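Local atomic coordinates of cellobiose 2-epimerase (Caldibacillus thermoamylovorans, PDB entry 5ZHB), a protein that catalyses the epimerisation at C2 of the reducing-end glucose of cellobiose, interconverting cellobiose and glucosylmannose. Residues Glu158-Asn161 against Glu165-Ser168; Gly148-Glu151 against Tyr156-Glu159; Leu94-Asp99 against Pro104-Lys109; Lys142-Val147 against Glu191-Leu196. One frame throughout, in Å; residues are numbered along the deposited sequence.

Interaction 1 (Glu158-Asn161 against Glu165-Ser168)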
loop_
_atom_site.group_PDB
_atom_site.type_symbol
_atom_site.label_atom_id
_atom_site.label_comp_id
_atom_site.label_asym_id
_atom_site.label_seq_id
_atom_site.Cartn_x
_atom_site.Cartn_y
_atom_site.Cartn_z
ATOM N N GLU A 158 10.482 1.615 -13.552
ATOM C CA GLU A 158 9.821 0.393 -13.131
ATOM C C GLU A 158 10.883 -0.638 -12.725
ATOM O O GLU A 158 11.288 -0.677 -11.563
ATOM C CB GLU A 158 8.880 -0.103 -14.227
ATOM C CG GLU A 158 7.649 0.783 -14.455
ATOM C CD GLU A 158 6.676 0.728 -13.284
ATOM O OE1 GLU A 158 6.479 -0.393 -12.777
ATOM O OE2 GLU A 158 6.120 1.763 -12.901
ATOM N N GLU A 159 11.321 -1.472 -13.679
ATOM C CA GLU A 159 11.999 -2.728 -13.361
ATOM C C GLU A 159 13.436 -2.699 -13.897
ATOM O O GLU A 159 13.665 -2.318 -15.049
ATOM C CB GLU A 159 11.241 -3.920 -13.942
ATOM C CG GLU A 159 11.920 -5.277 -13.755
ATOM C CD GLU A 159 11.144 -6.410 -14.408
ATOM O OE1 GLU A 159 9.922 -6.377 -14.267
ATOM O OE2 GLU A 159 11.732 -7.305 -15.053
ATOM N N PHE A 160 14.362 -3.171 -13.036
ATOM C CA PHE A 160 15.777 -3.358 -13.358
ATOM C C PHE A 160 16.201 -4.777 -12.982
ATOM O O PHE A 160 15.564 -5.428 -12.141
ATOM C CB PHE A 160 16.619 -2.338 -12.577
ATOM C CG PHE A 160 16.241 -0.888 -12.832
ATOM C CD1 PHE A 160 15.074 -0.349 -12.287
ATOM C CD2 PHE A 160 17.027 -0.068 -13.634
ATOM C CE1 PHE A 160 14.724 0.968 -12.535
ATOM C CE2 PHE A 160 16.678 1.254 -13.863
ATOM C CZ PHE A 160 15.510 1.764 -13.313
ATOM N N ASN A 161 17.344 -5.235 -13.550
ATOM C CA ASN A 161 17.972 -6.450 -13.069
ATOM C C ASN A 161 18.692 -6.133 -11.774
ATOM O O ASN A 161 18.755 -4.969 -11.339
ATOM C CB ASN A 161 18.860 -7.114 -14.124
ATOM C CG ASN A 161 20.044 -6.269 -14.540
ATOM O OD1 ASN A 161 20.437 -5.320 -13.843
ATOM N ND2 ASN A 161 20.658 -6.660 -15.646
ATOM N N GLU A 165 20.280 -2.393 -14.103
ATOM C CA GLU A 165 20.227 -2.183 -15.537
ATOM C C GLU A 165 18.782 -2.357 -15.993
ATOM O O GLU A 165 18.174 -3.423 -15.828
ATOM C CB GLU A 165 21.176 -3.153 -16.256
ATOM C CG GLU A 165 22.565 -3.162 -15.635
ATOM C CD GLU A 165 23.494 -4.322 -16.002
ATOM O OE1 GLU A 165 23.095 -5.278 -16.721
ATOM O OE2 GLU A 165 24.626 -4.293 -15.456
ATOM N N GLU A 166 18.241 -1.275 -16.551
ATOM C CA GLU A 166 16.835 -1.193 -16.917
ATOM C C GLU A 166 16.435 -2.355 -17.821
ATOM O O GLU A 166 17.041 -2.549 -18.875
ATOM C CB GLU A 166 16.621 0.166 -17.594
ATOM C CG GLU A 166 15.148 0.539 -17.683
ATOM C CD GLU A 166 14.868 2.017 -17.835
ATOM O OE1 GLU A 166 15.825 2.801 -18.029
ATOM O OE2 GLU A 166 13.677 2.380 -17.687
ATOM N N GLN A 167 15.386 -3.077 -17.380
ATOM C CA GLN A 167 14.838 -4.245 -18.054
ATOM C C GLN A 167 13.548 -3.842 -18.760
ATOM O O GLN A 167 13.223 -2.657 -18.824
ATOM C CB GLN A 167 14.514 -5.374 -17.067
ATOM C CG GLN A 167 15.731 -6.129 -16.543
ATOM C CD GLN A 167 15.392 -7.458 -15.904
ATOM O OE1 GLN A 167 15.800 -8.514 -16.397
ATOM N NE2 GLN A 167 14.657 -7.431 -14.802
ATOM N N SER A 168 12.858 -4.835 -19.342
ATOM C CA SER A 168 11.435 -4.732 -19.647
ATOM C C SER A 168 10.683 -4.016 -18.520
ATOM O O SER A 168 10.178 -4.677 -17.611
ATOM C CB SER A 168 10.849 -6.105 -19.865
ATOM O OG SER A 168 10.747 -6.801 -18.630
HETATM O O HOH W 1 19.053 -8.967 -16.872
#
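The Asn161 amide and the Glu165 carboxylate meet with their planes 59° apart. Asn161 ND2 donates to Glu165 OE1 at 3.0 Å; the oxygen lies almost exactly in the amide plane, yet it is approached from above its own carboxylate plane. The return bond runs from Glu165 N to Asn161 OD1 at 2.9 Å, again from above the plane of the accepting group. Chi1 of 64° sets Asn161 CG between its own N and carbonyl carbon, which brings both ends of the amide to Glu165. The ring of Phe160 is met obliquely, its CD2 lying 3.4 Å from Glu166 N. Backbone bonds frame the single bridge of Phe160 with Glu166: Gln167 N to Glu159 O, 3.0 Å, and Asn161 N to Glu165 O, also 3.0 Å. An alanine at Asn161 is likely to leave Glu165 N and Glu165 OE1 without their amide partner and to free the glutamate side chain to turn. A water accepts from Asn161 ND2 and gives a weak bond to Gln167 OE1, in one of the two conformers of that glutamine. The two segments are thus tied to each other by backbone bonds and by one asparagine that works as donor and acceptor together, while the charges of Glu159 and Glu166 probably bind the turn to its surroundings, through salt bridges to Arg108 and Lys157.

Interaction 2 (Gly148-Glu151 against Tyr156-Glu159)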
loop_
_atom_site.group_PDB
_atom_site.type_symbol
_atom_site.label_atom_id
_atom_site.label_comp_id
_atom_site.label_asym_id
_atom_site.label_seq_id
_atom_site.Cartn_x
_atom_site.Cartn_y
_atom_site.Cartn_z
ATOM N N GLY A 148 16.336 5.293 -10.608
ATOM C CA GLY A 148 14.907 4.976 -10.744
ATOM C C GLY A 148 14.034 6.120 -11.285
ATOM O O GLY A 148 12.816 6.004 -11.268
ATOM N N PHE A 149 14.644 7.190 -11.837
ATOM C CA PHE A 149 13.903 8.379 -12.267
ATOM C C PHE A 149 14.329 8.783 -13.675
ATOM O O PHE A 149 15.516 8.825 -13.955
ATOM C CB PHE A 149 14.095 9.575 -11.329
ATOM C CG PHE A 149 13.352 10.833 -11.788
ATOM C CD1 PHE A 149 11.963 10.902 -11.733
ATOM C CD2 PHE A 149 14.046 11.952 -12.248
ATOM C CE1 PHE A 149 11.272 12.035 -12.166
ATOM C CE2 PHE A 149 13.360 13.100 -12.649
ATOM C CZ PHE A 149 11.973 13.133 -12.621
ATOM N N ASN A 150 13.345 9.005 -14.563
ATOM C CA ASN A 150 13.589 9.443 -15.918
ATOM C C ASN A 150 13.430 10.969 -16.031
ATOM O O ASN A 150 12.315 11.466 -16.103
ATOM C CB ASN A 150 12.663 8.687 -16.842
ATOM C CG ASN A 150 13.014 8.919 -18.279
ATOM O OD1 ASN A 150 13.644 9.935 -18.588
ATOM N ND2 ASN A 150 12.590 8.011 -19.142
ATOM N N GLU A 151 14.554 11.696 -16.085
ATOM C CA GLU A 151 14.589 13.132 -16.352
ATOM C C GLU A 151 13.824 13.553 -17.604
ATOM O O GLU A 151 13.232 14.628 -17.660
ATOM C CB GLU A 151 16.026 13.560 -16.618
ATOM C CG GLU A 151 16.813 13.724 -15.329
ATOM C CD GLU A 151 16.209 14.855 -14.536
ATOM O OE1 GLU A 151 15.895 15.889 -15.169
ATOM O OE2 GLU A 151 16.042 14.704 -13.313
ATOM N N TYR A 156 8.987 8.294 -12.655
ATOM C CA TYR A 156 9.732 7.215 -12.038
ATOM C C TYR A 156 9.647 5.989 -12.938
ATOM O O TYR A 156 8.692 5.775 -13.683
ATOM C CB TYR A 156 9.269 7.082 -10.583
ATOM C CG TYR A 156 9.709 8.270 -9.752
ATOM C CD1 TYR A 156 10.963 8.298 -9.153
ATOM C CD2 TYR A 156 8.896 9.408 -9.625
ATOM C CE1 TYR A 156 11.377 9.402 -8.433
ATOM C CE2 TYR A 156 9.317 10.517 -8.915
ATOM C CZ TYR A 156 10.542 10.498 -8.273
ATOM O OH TYR A 156 11.017 11.595 -7.610
ATOM N N LYS A 157 10.705 5.185 -12.860
ATOM C CA LYS A 157 10.879 4.010 -13.672
ATOM C C LYS A 157 10.347 2.787 -12.916
ATOM O O LYS A 157 9.762 2.918 -11.840
ATOM C CB LYS A 157 12.374 3.958 -14.020
ATOM C CG LYS A 157 12.874 5.018 -15.000
ATOM C CD LYS A 157 14.322 4.752 -15.404
ATOM C CE LYS A 157 14.863 5.748 -16.383
ATOM N NZ LYS A 157 16.172 5.308 -16.893
ATOM N N GLU A 158 10.482 1.615 -13.552
ATOM C CA GLU A 158 9.821 0.393 -13.131
ATOM C C GLU A 158 10.883 -0.638 -12.725
ATOM O O GLU A 158 11.288 -0.677 -11.563
ATOM C CB GLU A 158 8.880 -0.103 -14.227
ATOM C CG GLU A 158 7.649 0.783 -14.455
ATOM C CD GLU A 158 6.676 0.728 -13.284
ATOM O OE1 GLU A 158 6.479 -0.393 -12.777
ATOM O OE2 GLU A 158 6.120 1.763 -12.901
ATOM N N GLU A 159 11.321 -1.472 -13.679
ATOM C CA GLU A 159 11.999 -2.728 -13.361
ATOM C C GLU A 159 13.436 -2.699 -13.897
ATOM O O GLU A 159 13.665 -2.318 -15.049
ATOM C CB GLU A 159 11.241 -3.920 -13.942
ATOM C CG GLU A 159 11.920 -5.277 -13.755
ATOM C CD GLU A 159 11.144 -6.410 -14.408
ATOM O OE1 GLU A 159 9.922 -6.377 -14.267
ATOM O OE2 GLU A 159 11.732 -7.305 -15.053
#
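The beta hairpin of strands 149-150 and 155-160 brings Phe149 against Tyr156 as an antiparallel non-hydrogen-bonded pair, their CA atoms 4.3 Å apart. Both side chains lie on one face of the sheet, where the rings form an edge-to-face pair with planes inclined at 52° and centroids 4.8 Å apart. Phe149 CD1 sits over the centre of the Tyr156 ring and comes within 3.7 Å of Tyr156 CE1. With CG opposite the backbone N (chi1 179°), the Phe149 ring is carried across to its neighbour. Beside this pair the backbone is tied by a nearly straight bond from Lys157 N to Gly148 O, 2.8 Å; the same oxygen also receives a CA-H contact from Tyr156 CA at 3.4 Å. Lys157 runs extended and crosses Asn150 at about a right angle, its CE packing on Asn150 CB at 3.7 Å. The Tyr156 hydroxyl is hydrogen-bonded to Glu145 and Arg208, while the Phe149 ring has a cation-pi contact with Arg208. A leucine in place of Tyr156 would probably leave Phe149 CD1 without the flat face it rests on, and Glu145 and Arg208 without the hydroxyl they share. The aromatic pair thus carries polar partners at its margin, while Lys157 gives methylenes to the hairpin and its charge to a salt bridge with Glu166, in the loop after strand 155-160.

Interaction 3 (Leu94-Asp99 against Pro104-Lys109)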
loop_
_atom_site.group_PDB
_atom_site.type_symbol
_atom_site.label_atom_id
_atom_site.label_comp_id
_atom_site.label_asym_id
_atom_site.label_seq_id
_atom_site.Cartn_x
_atom_site.Cartn_y
_atom_site.Cartn_z
ATOM N N LEU A 94 16.511 -3.419 -2.523
ATOM C CA LEU A 94 15.784 -4.569 -2.009
ATOM C C LEU A 94 15.498 -5.526 -3.144
ATOM O O LEU A 94 15.035 -5.103 -4.189
ATOM C CB LEU A 94 14.466 -4.151 -1.359
ATOM C CG LEU A 94 14.528 -3.060 -0.289
ATOM C CD1 LEU A 94 13.126 -2.816 0.262
ATOM C CD2 LEU A 94 15.483 -3.433 0.829
ATOM N N TYR A 95 15.819 -6.809 -2.923
ATOM C CA TYR A 95 15.386 -7.894 -3.784
ATOM C C TYR A 95 13.862 -7.955 -3.874
ATOM O O TYR A 95 13.172 -7.656 -2.904
ATOM C CB TYR A 95 15.939 -9.185 -3.160
ATOM C CG TYR A 95 17.441 -9.359 -3.294
ATOM C CD1 TYR A 95 18.101 -9.127 -4.501
ATOM C CD2 TYR A 95 18.203 -9.781 -2.209
ATOM C CE1 TYR A 95 19.474 -9.324 -4.626
ATOM C CE2 TYR A 95 19.569 -9.983 -2.319
ATOM C CZ TYR A 95 20.200 -9.790 -3.534
ATOM O OH TYR A 95 21.553 -9.940 -3.611
ATOM N N TRP A 96 13.362 -8.468 -4.999
ATOM C CA TRP A 96 11.942 -8.715 -5.176
ATOM C C TRP A 96 11.440 -9.903 -4.349
ATOM O O TRP A 96 10.351 -9.845 -3.749
ATOM C CB TRP A 96 11.670 -8.946 -6.658
ATOM C CG TRP A 96 10.221 -8.969 -7.054
ATOM C CD1 TRP A 96 9.500 -10.036 -7.506
ATOM C CD2 TRP A 96 9.333 -7.825 -7.111
ATOM N NE1 TRP A 96 8.230 -9.633 -7.832
ATOM C CE2 TRP A 96 8.101 -8.287 -7.602
ATOM C CE3 TRP A 96 9.461 -6.474 -6.777
ATOM C CZ2 TRP A 96 7.009 -7.442 -7.785
ATOM C CZ3 TRP A 96 8.371 -5.646 -6.930
ATOM C CH2 TRP A 96 7.167 -6.119 -7.451
ATOM N N MET A 97 12.222 -10.988 -4.342
ATOM C CA MET A 97 11.918 -12.157 -3.530
ATOM C C MET A 97 13.214 -12.751 -2.979
ATOM O O MET A 97 14.272 -12.666 -3.609
ATOM C CB MET A 97 11.232 -13.277 -4.329
ATOM C CG MET A 97 9.820 -12.992 -4.843
ATOM S SD MET A 97 8.494 -13.102 -3.615
ATOM C CE MET A 97 8.772 -14.719 -2.880
ATOM N N VAL A 98 13.093 -13.373 -1.805
ATOM C CA VAL A 98 14.099 -14.279 -1.273
ATOM C C VAL A 98 13.424 -15.603 -0.924
ATOM O O VAL A 98 12.212 -15.681 -0.816
ATOM C CB VAL A 98 14.861 -13.669 -0.080
ATOM C CG1 VAL A 98 15.661 -12.434 -0.489
ATOM C CG2 VAL A 98 13.939 -13.356 1.095
ATOM N N ASP A 99 14.225 -16.670 -0.768
ATOM C CA ASP A 99 13.705 -17.972 -0.397
ATOM C C ASP A 99 13.515 -17.953 1.109
ATOM O O ASP A 99 13.848 -16.976 1.762
ATOM C CB ASP A 99 14.596 -19.098 -0.917
ATOM C CG ASP A 99 15.978 -19.185 -0.280
ATOM O OD1 ASP A 99 16.206 -18.521 0.742
ATOM O OD2 ASP A 99 16.837 -19.894 -0.844
ATOM N N PRO A 104 18.604 -14.836 -2.183
ATOM C CA PRO A 104 17.874 -14.185 -3.272
ATOM C C PRO A 104 17.263 -15.235 -4.186
ATOM O O PRO A 104 17.973 -16.135 -4.627
ATOM C CB PRO A 104 18.923 -13.332 -4.016
ATOM C CG PRO A 104 20.142 -13.360 -3.138
ATOM C CD PRO A 104 20.031 -14.518 -2.177
ATOM N N SER A 105 15.965 -15.107 -4.501
ATOM C CA SER A 105 15.292 -16.004 -5.426
ATOM C C SER A 105 14.788 -15.254 -6.654
ATOM O O SER A 105 14.677 -15.838 -7.721
ATOM C CB SER A 105 14.162 -16.742 -4.728
ATOM O OG SER A 105 13.208 -15.828 -4.189
ATOM N N ASP A 106 14.341 -13.993 -6.481
ATOM C CA ASP A 106 14.046 -13.104 -7.592
ATOM C C ASP A 106 14.759 -11.786 -7.291
ATOM O O ASP A 106 14.345 -11.004 -6.435
ATOM C CB ASP A 106 12.561 -12.958 -7.901
ATOM C CG ASP A 106 12.218 -12.154 -9.158
ATOM O OD1 ASP A 106 13.073 -11.373 -9.672
ATOM O OD2 ASP A 106 11.101 -12.307 -9.642
ATOM N N ASP A 107 15.922 -11.631 -7.921
ATOM C CA ASP A 107 16.868 -10.605 -7.538
ATOM C C ASP A 107 16.684 -9.320 -8.352
ATOM O O ASP A 107 17.543 -8.434 -8.292
ATOM C CB ASP A 107 18.290 -11.130 -7.653
ATOM C CG ASP A 107 18.749 -11.495 -9.055
ATOM O OD1 ASP A 107 17.994 -11.297 -10.019
ATOM O OD2 ASP A 107 19.873 -11.999 -9.162
ATOM N N ARG A 108 15.581 -9.222 -9.107
ATOM C CA ARG A 108 15.235 -7.977 -9.777
ATOM C C ARG A 108 15.053 -6.828 -8.774
ATOM O O ARG A 108 14.706 -7.012 -7.610
ATOM C CB ARG A 108 13.986 -8.174 -10.632
ATOM C CG ARG A 108 14.293 -8.984 -11.877
ATOM C CD ARG A 108 13.069 -9.154 -12.728
ATOM N NE ARG A 108 11.983 -9.702 -11.907
ATOM C CZ ARG A 108 10.761 -9.956 -12.355
ATOM N NH1 ARG A 108 10.460 -9.711 -13.616
ATOM N NH2 ARG A 108 9.870 -10.473 -11.533
ATOM N N LYS A 109 15.285 -5.616 -9.264
ATOM C CA LYS A 109 15.224 -4.413 -8.455
ATOM C C LYS A 109 14.130 -3.523 -9.046
ATOM O O LYS A 109 14.266 -3.028 -10.169
ATOM C CB LYS A 109 16.579 -3.715 -8.584
ATOM C CG LYS A 109 17.750 -4.466 -7.999
ATOM C CD LYS A 109 17.778 -4.668 -6.497
ATOM C CE LYS A 109 18.855 -5.646 -6.085
ATOM N NZ LYS A 109 20.236 -5.135 -6.273
#
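Tyr95 offers one ring face to Pro104, whose CB stands over the ring centre, 3.8 Å from the centroid, in a CH-pi contact. Chi1 of -72° turns the ring toward that proline, and Pro104 CG touches Tyr95 CE2 at 3.5 Å. Asp107 and the CE of Lys109 approach the ring obliquely; the amine of Lys109 goes on to a salt bridge with Asp88. Trp96 and Asp106 run alongside each other, with ring and carboxylate 61° apart and Trp96 CD1 3.5 Å from Asp106 OD2. In one of its two conformers, Arg108 grips that carboxylate side-on: NE to OD1 at 3.0 Å and NH2 to OD2 at 2.9 Å, each on a syn lone pair. Its guanidinium lies near the indole, at most a weak cation-pi attraction. The backbone is held by Met97 N donating in plane to a lone pair of Asp106 O, 3.0 Å, whereas Ser105 N and Asp106 N reach Met97 O from one face of its plane. Two classic beta bulges result, Trp96 and Met97 facing Asp106, Ser105 and Asp106 facing Met97: they lie where strand 97-98 meets the start of strand 106-110, the chain turning a corner at Ser105 and the register shifting by one between Met97 and Val98.

Interaction 4 (Lys142-Val147 against Glu191-Leu196)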
loop_
_atom_site.group_PDB
_atom_site.type_symbol
_atom_site.label_atom_id
_atom_site.label_comp_id
_atom_site.label_asym_id
_atom_site.label_seq_id
_atom_site.Cartn_x
_atom_site.Cartn_y
_atom_site.Cartn_z
ATOM N N LYS A 142 17.926 7.672 -2.597
ATOM C CA LYS A 142 18.953 8.092 -3.538
ATOM C C LYS A 142 18.862 7.265 -4.823
ATOM O O LYS A 142 18.937 7.791 -5.937
ATOM C CB LYS A 142 20.267 8.028 -2.750
ATOM C CG LYS A 142 21.376 8.966 -3.224
ATOM C CD LYS A 142 22.426 8.347 -4.136
ATOM C CE LYS A 142 23.035 9.339 -5.097
ATOM N NZ LYS A 142 23.409 10.621 -4.479
ATOM N N LEU A 143 18.668 5.947 -4.669
ATOM C CA LEU A 143 18.513 5.076 -5.814
ATOM C C LEU A 143 17.321 5.509 -6.657
ATOM O O LEU A 143 17.417 5.563 -7.868
ATOM C CB LEU A 143 18.384 3.626 -5.337
ATOM C CG LEU A 143 19.683 2.998 -4.823
ATOM C CD1 LEU A 143 19.451 1.679 -4.128
ATOM C CD2 LEU A 143 20.641 2.826 -5.994
ATOM N N ILE A 144 16.186 5.774 -5.998
ATOM C CA ILE A 144 14.947 6.042 -6.706
ATOM C C ILE A 144 15.110 7.350 -7.470
ATOM O O ILE A 144 14.603 7.476 -8.570
ATOM C CB ILE A 144 13.732 6.086 -5.747
ATOM C CG1 ILE A 144 13.495 4.719 -5.023
ATOM C CG2 ILE A 144 12.481 6.523 -6.510
ATOM C CD1 ILE A 144 12.714 4.831 -3.719
ATOM N N GLU A 145 15.802 8.310 -6.852
ATOM C CA GLU A 145 15.958 9.644 -7.423
ATOM C C GLU A 145 16.959 9.665 -8.575
ATOM O O GLU A 145 16.911 10.578 -9.398
ATOM C CB GLU A 145 16.396 10.645 -6.348
ATOM C CG GLU A 145 15.279 11.067 -5.395
ATOM C CD GLU A 145 14.069 11.608 -6.127
ATOM O OE1 GLU A 145 14.274 12.661 -6.751
ATOM O OE2 GLU A 145 12.960 11.012 -6.144
ATOM N N THR A 146 17.861 8.679 -8.638
ATOM C CA THR A 146 18.899 8.667 -9.664
ATOM C C THR A 146 18.572 7.603 -10.707
ATOM O O THR A 146 17.973 7.894 -11.750
ATOM C CB THR A 146 20.263 8.465 -9.005
ATOM O OG1 THR A 146 20.291 7.254 -8.247
ATOM C CG2 THR A 146 20.607 9.661 -8.132
ATOM N N VAL A 147 18.911 6.341 -10.402
ATOM C CA VAL A 147 18.714 5.283 -11.368
ATOM C C VAL A 147 17.217 5.015 -11.593
ATOM O O VAL A 147 16.839 4.609 -12.685
ATOM C CB VAL A 147 19.537 4.038 -10.962
ATOM C CG1 VAL A 147 19.048 3.401 -9.672
ATOM C CG2 VAL A 147 19.586 3.008 -12.076
ATOM N N GLU A 191 3.689 7.954 -1.331
ATOM C CA GLU A 191 3.387 7.458 0.004
ATOM C C GLU A 191 4.677 7.383 0.825
ATOM O O GLU A 191 4.723 7.820 1.957
ATOM C CB GLU A 191 2.734 6.087 -0.178
ATOM C CG GLU A 191 2.541 5.260 1.086
ATOM C CD GLU A 191 2.058 3.863 0.730
ATOM O OE1 GLU A 191 2.745 3.193 -0.069
ATOM O OE2 GLU A 191 0.984 3.472 1.186
ATOM N N ALA A 192 5.709 6.755 0.253
ATOM C CA ALA A 192 6.979 6.572 0.936
ATOM C C ALA A 192 7.630 7.916 1.280
ATOM O O ALA A 192 8.105 8.152 2.396
ATOM C CB ALA A 192 7.850 5.767 0.012
ATOM N N TYR A 193 7.650 8.801 0.298
ATOM C CA TYR A 193 8.310 10.088 0.459
ATOM C C TYR A 193 7.587 10.958 1.477
ATOM O O TYR A 193 8.251 11.713 2.177
ATOM C CB TYR A 193 8.382 10.841 -0.866
ATOM C CG TYR A 193 9.458 10.365 -1.835
ATOM C CD1 TYR A 193 10.165 9.183 -1.624
ATOM C CD2 TYR A 193 9.760 11.116 -2.963
ATOM C CE1 TYR A 193 11.148 8.777 -2.503
ATOM C CE2 TYR A 193 10.749 10.723 -3.848
ATOM C CZ TYR A 193 11.461 9.559 -3.607
ATOM O OH TYR A 193 12.414 9.161 -4.515
ATOM N N THR A 194 6.246 10.877 1.537
ATOM C CA THR A 194 5.497 11.529 2.610
ATOM C C THR A 194 6.045 11.131 3.980
ATOM O O THR A 194 6.269 11.993 4.846
ATOM C CB THR A 194 4.015 11.194 2.512
ATOM O OG1 THR A 194 3.652 11.698 1.234
ATOM C CG2 THR A 194 3.166 11.881 3.568
ATOM N N ASN A 195 6.283 9.829 4.172
ATOM C CA ASN A 195 6.731 9.305 5.458
ATOM C C ASN A 195 8.177 9.719 5.742
ATOM O O ASN A 195 8.547 9.960 6.913
ATOM C CB ASN A 195 6.478 7.799 5.542
ATOM C CG ASN A 195 6.008 7.355 6.902
ATOM O OD1 ASN A 195 5.130 7.992 7.510
ATOM N ND2 ASN A 195 6.576 6.266 7.413
ATOM N N LEU A 196 8.978 9.810 4.678
ATOM C CA LEU A 196 10.377 10.201 4.803
ATOM C C LEU A 196 10.429 11.653 5.285
ATOM O O LEU A 196 11.199 11.989 6.188
ATOM C CB LEU A 196 11.121 9.989 3.486
ATOM C CG LEU A 196 12.616 10.346 3.471
ATOM C CD1 LEU A 196 13.428 9.638 4.552
ATOM C CD2 LEU A 196 13.222 10.055 2.121
#
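Glu145 OE2 is gripped by two tyrosine hydroxyls, Tyr193 OH at 2.5 Å and Tyr156 OH from the neighbouring strand. The first joins helix 131-145 to helix 183-199, two helices of what is, by family, an (alpha/alpha)6 barrel. Tyr193 OH donates a hydrogen bond to the anti lone pair of Glu145 OE2, and the oxygen lies at the edge of the phenol, in its plane, with carboxylate and ring planes 59° apart. The nearest backbones, at Ile144 and Tyr193, are 10.6 Å apart between CA atoms, so side chains must span the gap, Glu145 and Tyr193 coming from opposite directions. Glu145 gets there by bending at chi2 (-54°), which folds the carboxylate back toward the partner helix. Ile144 closes in on the same hydroxyl with its CG2, 3.3 Å from Tyr193 OH, so that a methyl group packs beside the bond. Around the ring, Leu205, Ile209 and Leu212 of helix 203-220 add apolar packing, and Tyr141 meets it edge-to-face. Two hydroxyl groups on one oxygen would probably help to stabilise the carboxylate's negative charge; Arg208, a weak and distant ion-pair partner of the other oxygen, could help a little. At the same end of helix 131-145, Thr146, the first residue beyond the helix to leave helical angles, turns its hydroxyl back to the chain: Thr146 OG1 donates to Lys142 O at 2.7 Å.

In the fold
Interactions 1, 2 and 3 all reach the sheet of strands 106-110, 155-160 and 149-150, and interactions 1 and 2 share Glu158 and Glu159. Interaction 1 is the most exposed and relies on backbone and amide bonds; interactions 2 and 3, partly buried, add aromatic packing to their strand pairing. Interaction 4 is buried, joins two helices and rests on few, short contacts. Salt bridges sew the three sheet contacts together, whereas the join to the helices is made by a shared carboxylate between interactions 2 and 4 and by Phe160 of interaction 1 packing against Val147. Interactions 3 and 4 do not touch, their nearest atoms lying about 6 Å apart.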